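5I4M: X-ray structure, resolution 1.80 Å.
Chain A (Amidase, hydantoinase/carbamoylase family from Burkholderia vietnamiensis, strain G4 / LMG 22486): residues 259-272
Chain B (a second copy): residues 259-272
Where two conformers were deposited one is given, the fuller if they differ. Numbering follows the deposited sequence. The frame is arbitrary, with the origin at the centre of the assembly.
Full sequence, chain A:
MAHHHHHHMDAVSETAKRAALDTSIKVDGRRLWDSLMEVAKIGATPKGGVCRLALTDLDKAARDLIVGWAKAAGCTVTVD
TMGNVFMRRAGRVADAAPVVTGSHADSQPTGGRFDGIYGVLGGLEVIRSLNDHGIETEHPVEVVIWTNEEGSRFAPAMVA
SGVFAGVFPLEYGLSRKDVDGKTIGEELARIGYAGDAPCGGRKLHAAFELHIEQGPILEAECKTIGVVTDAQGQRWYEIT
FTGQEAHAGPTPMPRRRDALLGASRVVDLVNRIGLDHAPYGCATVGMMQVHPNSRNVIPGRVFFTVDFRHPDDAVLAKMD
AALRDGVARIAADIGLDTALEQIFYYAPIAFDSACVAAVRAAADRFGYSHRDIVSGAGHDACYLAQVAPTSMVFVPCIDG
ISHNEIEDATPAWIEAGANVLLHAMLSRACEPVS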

ATOM      1  N   ALA A 259     -12.056  -1.318  -7.418  1.00  8.20           N
ATOM      2  CA  ALA A 259     -11.951  -2.037  -6.150  1.00  9.88           C
ATOM      3  C   ALA A 259     -11.569  -1.114  -5.000  1.00  8.01           C
ATOM      4  O   ALA A 259     -11.897  -1.403  -3.845  1.00  8.72           O
ATOM      5  CB  ALA A 259     -10.938  -3.181  -6.261  1.00  7.70           C
ATOM      6  N   LEU A 260     -10.866  -0.018  -5.276  1.00  7.94           N
ATOM      7  CA  LEU A 260     -10.559   0.912  -4.196  1.00  6.49           C
ATOM      8  C   LEU A 260     -11.779   1.747  -3.816  1.00  6.78           C
ATOM      9  O   LEU A 260     -11.952   2.103  -2.648  1.00 11.13           O
ATOM     10  CB  LEU A 260      -9.369   1.799  -4.596  1.00  8.25           C
ATOM     11  CG  LEU A 260      -8.916   2.836  -3.561  1.00  7.67           C
ATOM     12  CD1 LEU A 260      -8.552   2.144  -2.256  1.00  7.44           C
ATOM     13  CD2 LEU A 260      -7.733   3.650  -4.090  1.00  8.75           C
ATOM     14  N   LEU A 261     -12.630   2.083  -4.775  1.00 10.96           N
ATOM     15  CA  LEU A 261     -13.895   2.711  -4.421  1.00  8.55           C
ATOM     16  C   LEU A 261     -14.673   1.826  -3.461  1.00 12.50           C
ATOM     17  O   LEU A 261     -15.204   2.304  -2.450  1.00 10.11           O
ATOM     18  CB  LEU A 261     -14.710   2.990  -5.681  1.00  9.12           C
ATOM     19  CG  LEU A 261     -16.038   3.730  -5.489  1.00 10.39           C
ATOM     20  CD1 LEU A 261     -15.801   5.146  -4.939  1.00  8.50           C
ATOM     21  CD2 LEU A 261     -16.813   3.767  -6.782  1.00 13.05           C
ATOM     22  N   GLY A 262     -14.723   0.523  -3.752  1.00 11.37           N
ATOM     23  CA  GLY A 262     -15.392  -0.407  -2.851  1.00 10.76           C
ATOM     24  C   GLY A 262     -14.719  -0.477  -1.496  1.00 11.71           C
ATOM     25  O   GLY A 262     -15.372  -0.346  -0.455  1.00 11.18           O
ATOM     26  N   ALA A 263     -13.399  -0.684  -1.490  1.00  8.31           N
ATOM     27  CA  ALA A 263     -12.680  -0.780  -0.223  1.00  6.46           C
ATOM     28  C   ALA A 263     -12.855   0.484   0.605  1.00 11.26           C
ATOM     29  O   ALA A 263     -13.054   0.416   1.824  1.00  9.17           O
ATOM     30  CB  ALA A 263     -11.197  -1.053  -0.481  1.00  8.81           C
ATOM     31  N   SER A 264     -12.776   1.649  -0.039  1.00  8.93           N
ATOM     32  CA  SER A 264     -12.946   2.909   0.676  1.00  8.37           C
ATOM     33  C   SER A 264     -14.334   3.016   1.292  1.00  9.06           C
ATOM     34  O   SER A 264     -14.497   3.540   2.404  1.00 10.57           O
ATOM     35  CB  SER A 264     -12.699   4.084  -0.274  1.00 10.36           C
ATOM     36  OG  SER A 264     -11.337   4.109  -0.654  1.00 12.27           O
ATOM     37  N   ARG A 265     -15.352   2.539   0.583  1.00  9.85           N
ATOM     38  CA  ARG A 265     -16.683   2.572   1.173  1.00  8.38           C
ATOM     39  C   ARG A 265     -16.773   1.648   2.378  1.00  8.21           C
ATOM     40  O   ARG A 265     -17.526   1.933   3.318  1.00 12.25           O
ATOM     41  CB  ARG A 265     -17.727   2.222   0.117  1.00  9.49           C
ATOM     42  CG  ARG A 265     -17.940   3.392  -0.821  1.00  8.93           C
ATOM     43  CD  ARG A 265     -18.894   3.077  -1.969  1.00 12.25           C
ATOM     44  NE  ARG A 265     -19.043   4.253  -2.819  1.00 13.87           N
ATOM     45  CZ  ARG A 265     -19.577   4.237  -4.034  1.00 15.40           C
ATOM     46  NH1 ARG A 265     -20.018   3.092  -4.552  1.00 15.84           N
ATOM     47  NH2 ARG A 265     -19.660   5.362  -4.734  1.00 15.64           N
ATOM     48  N   VAL A 266     -16.006   0.554   2.383  1.00  7.35           N
ATOM     49  CA  VAL A 266     -16.023  -0.329   3.547  1.00  9.84           C
ATOM     50  C   VAL A 266     -15.266   0.301   4.710  1.00  9.98           C
ATOM     51  O   VAL A 266     -15.640   0.114   5.872  1.00  8.83           O
ATOM     52  CB  VAL A 266     -15.464  -1.720   3.195  1.00  9.46           C
ATOM     53  CG1 VAL A 266     -15.449  -2.621   4.432  1.00  9.36           C
ATOM     54  CG2 VAL A 266     -16.316  -2.370   2.094  1.00  7.51           C
ATOM     55  N   VAL A 267     -14.204   1.059   4.429  1.00  8.48           N
ATOM     56  CA  VAL A 267     -13.526   1.777   5.511  1.00  7.27           C
ATOM     57  C   VAL A 267     -14.518   2.672   6.244  1.00 12.77           C
ATOM     58  O   VAL A 267     -14.554   2.713   7.483  1.00  9.47           O
ATOM     59  CB  VAL A 267     -12.334   2.583   4.959  1.00  6.59           C
ATOM     60  CG1 VAL A 267     -11.790   3.550   6.025  1.00  8.26           C
ATOM     61  CG2 VAL A 267     -11.217   1.645   4.490  1.00  6.21           C
ATOM     62  N   ASP A 268     -15.359   3.378   5.485  1.00 10.17           N
ATOM     63  CA  ASP A 268     -16.375   4.242   6.080  1.00 11.99           C
ATOM     64  C   ASP A 268     -17.432   3.423   6.809  1.00 15.27           C
ATOM     65  O   ASP A 268     -17.857   3.786   7.914  1.00 13.30           O
ATOM     66  CB  ASP A 268     -17.009   5.102   4.983  1.00 12.80           C
ATOM     67  CG  ASP A 268     -17.442   6.473   5.472  1.00 26.60           C
ATOM     68  OD1 ASP A 268     -17.013   6.897   6.564  1.00 27.18           O
ATOM     69  OD2 ASP A 268     -18.202   7.139   4.739  1.00 34.13           O
ATOM     70  N   LEU A 269     -17.861   2.310   6.211  1.00 11.08           N
ATOM     71  CA  LEU A 269     -18.831   1.436   6.864  1.00 10.78           C
ATOM     72  C   LEU A 269     -18.287   0.874   8.175  1.00 10.82           C
ATOM     73  O   LEU A 269     -19.002   0.818   9.183  1.00 13.57           O
ATOM     74  CB  LEU A 269     -19.217   0.297   5.918  1.00 11.05           C
ATOM     75  CG  LEU A 269     -20.022  -0.853   6.533  1.00 13.10           C
ATOM     76  CD1 LEU A 269     -21.397  -0.375   6.926  1.00 13.47           C
ATOM     77  CD2 LEU A 269     -20.100  -2.027   5.564  1.00 12.93           C
ATOM     78  N   VAL A 270     -17.028   0.439   8.175  1.00  7.64           N
ATOM     79  CA  VAL A 270     -16.420  -0.108   9.388  1.00  7.36           C
ATOM     80  C   VAL A 270     -16.449   0.922  10.507  1.00 12.90           C
ATOM     81  O   VAL A 270     -16.802   0.613  11.652  1.00 11.71           O
ATOM     82  CB  VAL A 270     -14.988  -0.583   9.091  1.00  8.00           C
ATOM     83  CG1 VAL A 270     -14.167  -0.741  10.381  1.00  6.65           C
ATOM     84  CG2 VAL A 270     -15.032  -1.880   8.310  1.00  8.09           C
ATOM     85  N   ASN A 271     -16.083   2.167  10.189  1.00 11.93           N
ATOM     86  CA  ASN A 271     -16.149   3.231  11.185  1.00  9.13           C
ATOM     87  C   ASN A 271     -17.579   3.426  11.664  1.00  8.42           C
ATOM     88  O   ASN A 271     -17.839   3.524  12.871  1.00 12.59           O
ATOM     89  CB  ASN A 271     -15.587   4.524  10.599  1.00  9.95           C
ATOM     90  CG  ASN A 271     -15.588   5.671  11.596  1.00 12.36           C
ATOM     91  OD1 ASN A 271     -14.718   5.759  12.472  1.00 15.89           O
ATOM     92  ND2 ASN A 271     -16.552   6.562  11.461  1.00  8.84           N
ATOM     93  N   ARG A 272     -18.532   3.446  10.729  1.00  8.73           N
ATOM     94  CA  ARG A 272     -19.928   3.608  11.117  1.00 12.88           C
ATOM     95  C   ARG A 272     -20.364   2.500  12.067  1.00 16.43           C
ATOM     96  O   ARG A 272     -21.048   2.753  13.069  1.00 16.38           O
ATOM     97  CB  ARG A 272     -20.802   3.624   9.863  1.00 13.88           C
ATOM     98  CG  ARG A 272     -22.246   3.958  10.106  1.00 23.29           C
ATOM     99  CD  ARG A 272     -22.388   5.432  10.370  1.00 35.64           C
ATOM    100  NE  ARG A 272     -22.514   5.739  11.790  1.00 39.37           N
ATOM    101  CZ  ARG A 272     -22.184   6.910  12.324  1.00 46.59           C
ATOM    102  NH1 ARG A 272     -22.340   7.113  13.625  1.00 49.75           N
ATOM    103  NH2 ARG A 272     -21.680   7.873  11.559  1.00 47.18           N
TER
ATOM    104  N   ALA B 259      -6.164   8.583   9.403  1.00 10.11           N
ATOM    105  CA  ALA B 259      -5.841   9.129   8.086  1.00  8.20           C
ATOM    106  C   ALA B 259      -6.430   8.294   6.956  1.00  8.92           C
ATOM    107  O   ALA B 259      -6.658   8.819   5.859  1.00  9.57           O
ATOM    108  CB  ALA B 259      -4.325   9.238   7.918  1.00 10.23           C
ATOM    109  N   LEU B 260      -6.681   7.007   7.193  1.00  8.74           N
ATOM    110  CA  LEU B 260      -7.290   6.200   6.142  1.00  8.81           C
ATOM    111  C   LEU B 260      -8.786   6.447   6.061  1.00  8.90           C
ATOM    112  O   LEU B 260      -9.357   6.428   4.965  1.00 10.78           O
ATOM    113  CB  LEU B 260      -6.990   4.715   6.372  1.00  7.38           C
ATOM    114  CG  LEU B 260      -7.558   3.740   5.334  1.00  9.72           C
ATOM    115  CD1 LEU B 260      -7.109   4.155   3.930  1.00  9.47           C
ATOM    116  CD2 LEU B 260      -7.115   2.325   5.634  1.00  9.77           C
ATOM    117  N   LEU B 261      -9.440   6.696   7.194  1.00  7.94           N
ATOM    118  CA  LEU B 261     -10.823   7.151   7.133  1.00  9.74           C
ATOM    119  C   LEU B 261     -10.932   8.409   6.282  1.00 11.78           C
ATOM    120  O   LEU B 261     -11.809   8.512   5.417  1.00  8.82           O
ATOM    121  CB  LEU B 261     -11.364   7.404   8.542  1.00  8.72           C
ATOM    122  CG  LEU B 261     -12.838   7.814   8.633  1.00  9.19           C
ATOM    123  CD1 LEU B 261     -13.747   6.693   8.068  1.00  9.05           C
ATOM    124  CD2 LEU B 261     -13.216   8.189  10.068  1.00 12.04           C
ATOM    125  N   GLY B 262     -10.023   9.360   6.484  1.00  9.32           N
ATOM    126  CA  GLY B 262     -10.049  10.564   5.666  1.00  8.86           C
ATOM    127  C   GLY B 262      -9.813  10.274   4.197  1.00 11.72           C
ATOM    128  O   GLY B 262     -10.580  10.706   3.333  1.00  9.84           O
ATOM    129  N   ALA B 263      -8.746   9.533   3.894  1.00  9.88           N
ATOM    130  CA  ALA B 263      -8.429   9.206   2.506  1.00  7.76           C
ATOM    131  C   ALA B 263      -9.569   8.453   1.833  1.00 10.10           C
ATOM    132  O   ALA B 263      -9.874   8.697   0.661  1.00  9.58           O
ATOM    133  CB  ALA B 263      -7.150   8.373   2.441  1.00 10.27           C
ATOM    134  N   SER B 264     -10.209   7.533   2.561  1.00  9.17           N
ATOM    135  CA  SER B 264     -11.310   6.766   1.985  0.76 10.67           C
ATOM    136  C   SER B 264     -12.490   7.663   1.641  1.00 10.15           C
ATOM    137  O   SER B 264     -13.164   7.458   0.620  1.00  9.26           O
ATOM    138  CB  SER B 264     -11.727   5.665   2.959  0.76  8.36           C
ATOM    139  OG  SER B 264     -10.642   4.772   3.164  0.76  7.22           O
ATOM    140  N   ARG B 265     -12.761   8.656   2.483  1.00  8.86           N
ATOM    141  CA  ARG B 265     -13.826   9.599   2.180  1.00  9.30           C
ATOM    142  C   ARG B 265     -13.495  10.444   0.954  1.00 11.49           C
ATOM    143  O   ARG B 265     -14.401  10.816   0.201  1.00 11.92           O
ATOM    144  CB  ARG B 265     -14.107  10.470   3.404  1.00  9.48           C
ATOM    145  CG  ARG B 265     -14.788   9.675   4.489  1.00 13.47           C
ATOM    146  CD  ARG B 265     -15.019  10.461   5.758  1.00 11.63           C
ATOM    147  NE  ARG B 265     -15.778   9.633   6.693  1.00 12.69           N
ATOM    148  CZ  ARG B 265     -16.001   9.940   7.962  1.00 14.43           C
ATOM    149  NH1 ARG B 265     -15.524  11.068   8.467  1.00 11.85           N
ATOM    150  NH2 ARG B 265     -16.704   9.109   8.728  1.00 14.22           N
ATOM    151  N   VAL B 266     -12.213  10.738   0.722  1.00 10.27           N
ATOM    152  CA  VAL B 266     -11.841  11.469  -0.488  1.00  8.78           C
ATOM    153  C   VAL B 266     -11.962  10.584  -1.726  1.00  8.78           C
ATOM    154  O   VAL B 266     -12.330  11.070  -2.803  1.00 10.08           O
ATOM    155  CB  VAL B 266     -10.428  12.068  -0.348  1.00 11.61           C
ATOM    156  CG1 VAL B 266     -10.009  12.767  -1.639  1.00  8.72           C
ATOM    157  CG2 VAL B 266     -10.410  13.061   0.797  1.00  9.13           C
ATOM    158  N   VAL B 267     -11.686   9.280  -1.612  1.00  8.26           N
ATOM    159  CA  VAL B 267     -11.900   8.400  -2.765  1.00  7.74           C
ATOM    160  C   VAL B 267     -13.356   8.464  -3.208  1.00  9.90           C
ATOM    161  O   VAL B 267     -13.659   8.567  -4.404  1.00 10.97           O
ATOM    162  CB  VAL B 267     -11.483   6.955  -2.447  1.00  9.09           C
ATOM    163  CG1 VAL B 267     -11.934   6.004  -3.588  1.00 12.98           C
ATOM    164  CG2 VAL B 267      -9.982   6.850  -2.221  1.00  7.03           C
ATOM    165  N   ASP B 268     -14.277   8.433  -2.246  1.00  8.88           N
ATOM    166  CA  ASP B 268     -15.694   8.527  -2.582  1.00 11.03           C
ATOM    167  C   ASP B 268     -16.034   9.911  -3.121  1.00 14.56           C
ATOM    168  O   ASP B 268     -16.799  10.040  -4.088  1.00 12.60           O
ATOM    169  CB  ASP B 268     -16.537   8.186  -1.345  1.00 11.69           C
ATOM    170  CG  ASP B 268     -17.906   7.598  -1.704  1.00 23.67           C
ATOM    171  OD1 ASP B 268     -18.006   6.833  -2.685  1.00 24.87           O
ATOM    172  OD2 ASP B 268     -18.885   7.903  -0.999  1.00 29.91           O
ATOM    173  N   LEU B 269     -15.455  10.962  -2.527  1.00 11.92           N
ATOM    174  CA  LEU B 269     -15.685  12.315  -3.028  1.00 11.70           C
ATOM    175  C   LEU B 269     -15.193  12.468  -4.459  1.00 11.64           C
ATOM    176  O   LEU B 269     -15.869  13.085  -5.292  1.00 14.68           O
ATOM    177  CB  LEU B 269     -14.982  13.337  -2.135  1.00 10.10           C
ATOM    178  CG  LEU B 269     -14.877  14.773  -2.667  1.00 15.04           C
ATOM    179  CD1 LEU B 269     -16.219  15.487  -2.614  1.00 16.28           C
ATOM    180  CD2 LEU B 269     -13.824  15.549  -1.874  1.00 15.49           C
ATOM    181  N   VAL B 270     -14.001  11.941  -4.752  1.00 10.52           N
ATOM    182  CA  VAL B 270     -13.442  12.035  -6.101  1.00 10.15           C
ATOM    183  C   VAL B 270     -14.390  11.399  -7.109  1.00 10.12           C
ATOM    184  O   VAL B 270     -14.713  11.986  -8.149  1.00 10.96           O
ATOM    185  CB  VAL B 270     -12.052  11.376  -6.145  1.00  8.85           C
ATOM    186  CG1 VAL B 270     -11.609  11.132  -7.591  1.00  8.22           C
ATOM    187  CG2 VAL B 270     -11.027  12.232  -5.411  1.00  8.78           C
ATOM    188  N   ASN B 271     -14.859  10.191  -6.806  1.00 10.55           N
ATOM    189  CA  ASN B 271     -15.831   9.525  -7.671  1.00 10.05           C
ATOM    190  C   ASN B 271     -17.083  10.377  -7.853  1.00 10.89           C
ATOM    191  O   ASN B 271     -17.592  10.537  -8.972  1.00 11.60           O
ATOM    192  CB  ASN B 271     -16.188   8.163  -7.075  1.00  9.48           C
ATOM    193  CG  ASN B 271     -17.164   7.391  -7.931  1.00 12.13           C
ATOM    194  OD1 ASN B 271     -16.794   6.848  -8.966  1.00 16.47           O
ATOM    195  ND2 ASN B 271     -18.415   7.325  -7.495  1.00  9.20           N
ATOM    196  N   ARG B 272     -17.599  10.930  -6.756  1.00  9.89           N
ATOM    197  CA  ARG B 272     -18.789  11.768  -6.831  1.00 11.80           C
ATOM    198  C   ARG B 272     -18.556  12.996  -7.708  1.00 15.98           C
ATOM    199  O   ARG B 272     -19.438  13.396  -8.477  1.00 14.06           O
ATOM    200  CB  ARG B 272     -19.208  12.174  -5.416  1.00 13.76           C
ATOM    201  CG  ARG B 272     -20.465  13.008  -5.340  1.00 20.22           C
ATOM    202  CD  ARG B 272     -21.662  12.179  -5.773  1.00 26.87           C
ATOM    203  NE  ARG B 272     -22.132  12.557  -7.100  1.00 30.55           N
ATOM    204  CZ  ARG B 272     -22.944  11.810  -7.841  1.00 33.66           C
ATOM    205  NH1 ARG B 272     -23.366  10.636  -7.385  1.00 33.54           N
ATOM    206  NH2 ARG B 272     -23.331  12.237  -9.036  1.00 35.53           N
TER
HETATM  207  O   HOH W   1     -15.461   6.135   1.429  1.00 23.27           O
HETATM  208  O   HOH W   2     -20.461   5.620  -7.547  1.00 16.99           O
HETATM  209  O   HOH W   3     -19.196   8.447  -5.073  1.00 17.35           O
HETATM  210  O   HOH W   4     -17.629   7.150   1.879  1.00 36.90           O
HETATM  211  O   HOH W   5     -16.940   9.180  11.672  1.00 19.80           O

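The same helix from each copy packs against its mate, with axes 8.3 Å apart and N-to-C directions at 130°. The helices come nearest at Ser264, where CA of Ser264(A) lies 4.4 Å from CA of Ser264(B). Both serines point toward the partner helix. Each adopts the m rotamer, which turns its hydroxyl back onto its own helix: Ser264(A) OG donates to Leu260(A) O at 2.9 Å, and Ser264(B) OG to Leu260(B) O at 2.8 Å. The hydroxyls are thus satisfied without a polar partner across the contact. Each still packs on a valine, with Ser264(A) OG 3.4 Å from Val267(B) CB.

Val267 is t in both chains and points toward the other helix. Its CG1 sits over the leucine backbone; Val267(A) CG1 is 3.9 Å from Leu261(B) CA. Leu261 starts sideways, but its t, p conformation brings CD1 across, 4.2 Å from CG1 of Val267 in the partner, on both sides.

Arg265 also leaves its helix sideways. Chi1 is m, and chi2 and chi3 are t, so the chain is extended and its guanidinium reaches Asp268. Arg265(A) NE and NH2 both donate to Asp268(B) OD1, at 2.8 and 3.0 Å, in a salt bridge. The carboxylate oxygen lies at the guanidinium edge, near its plane. Arg265(B) and Asp268(A) repeat the arrangement.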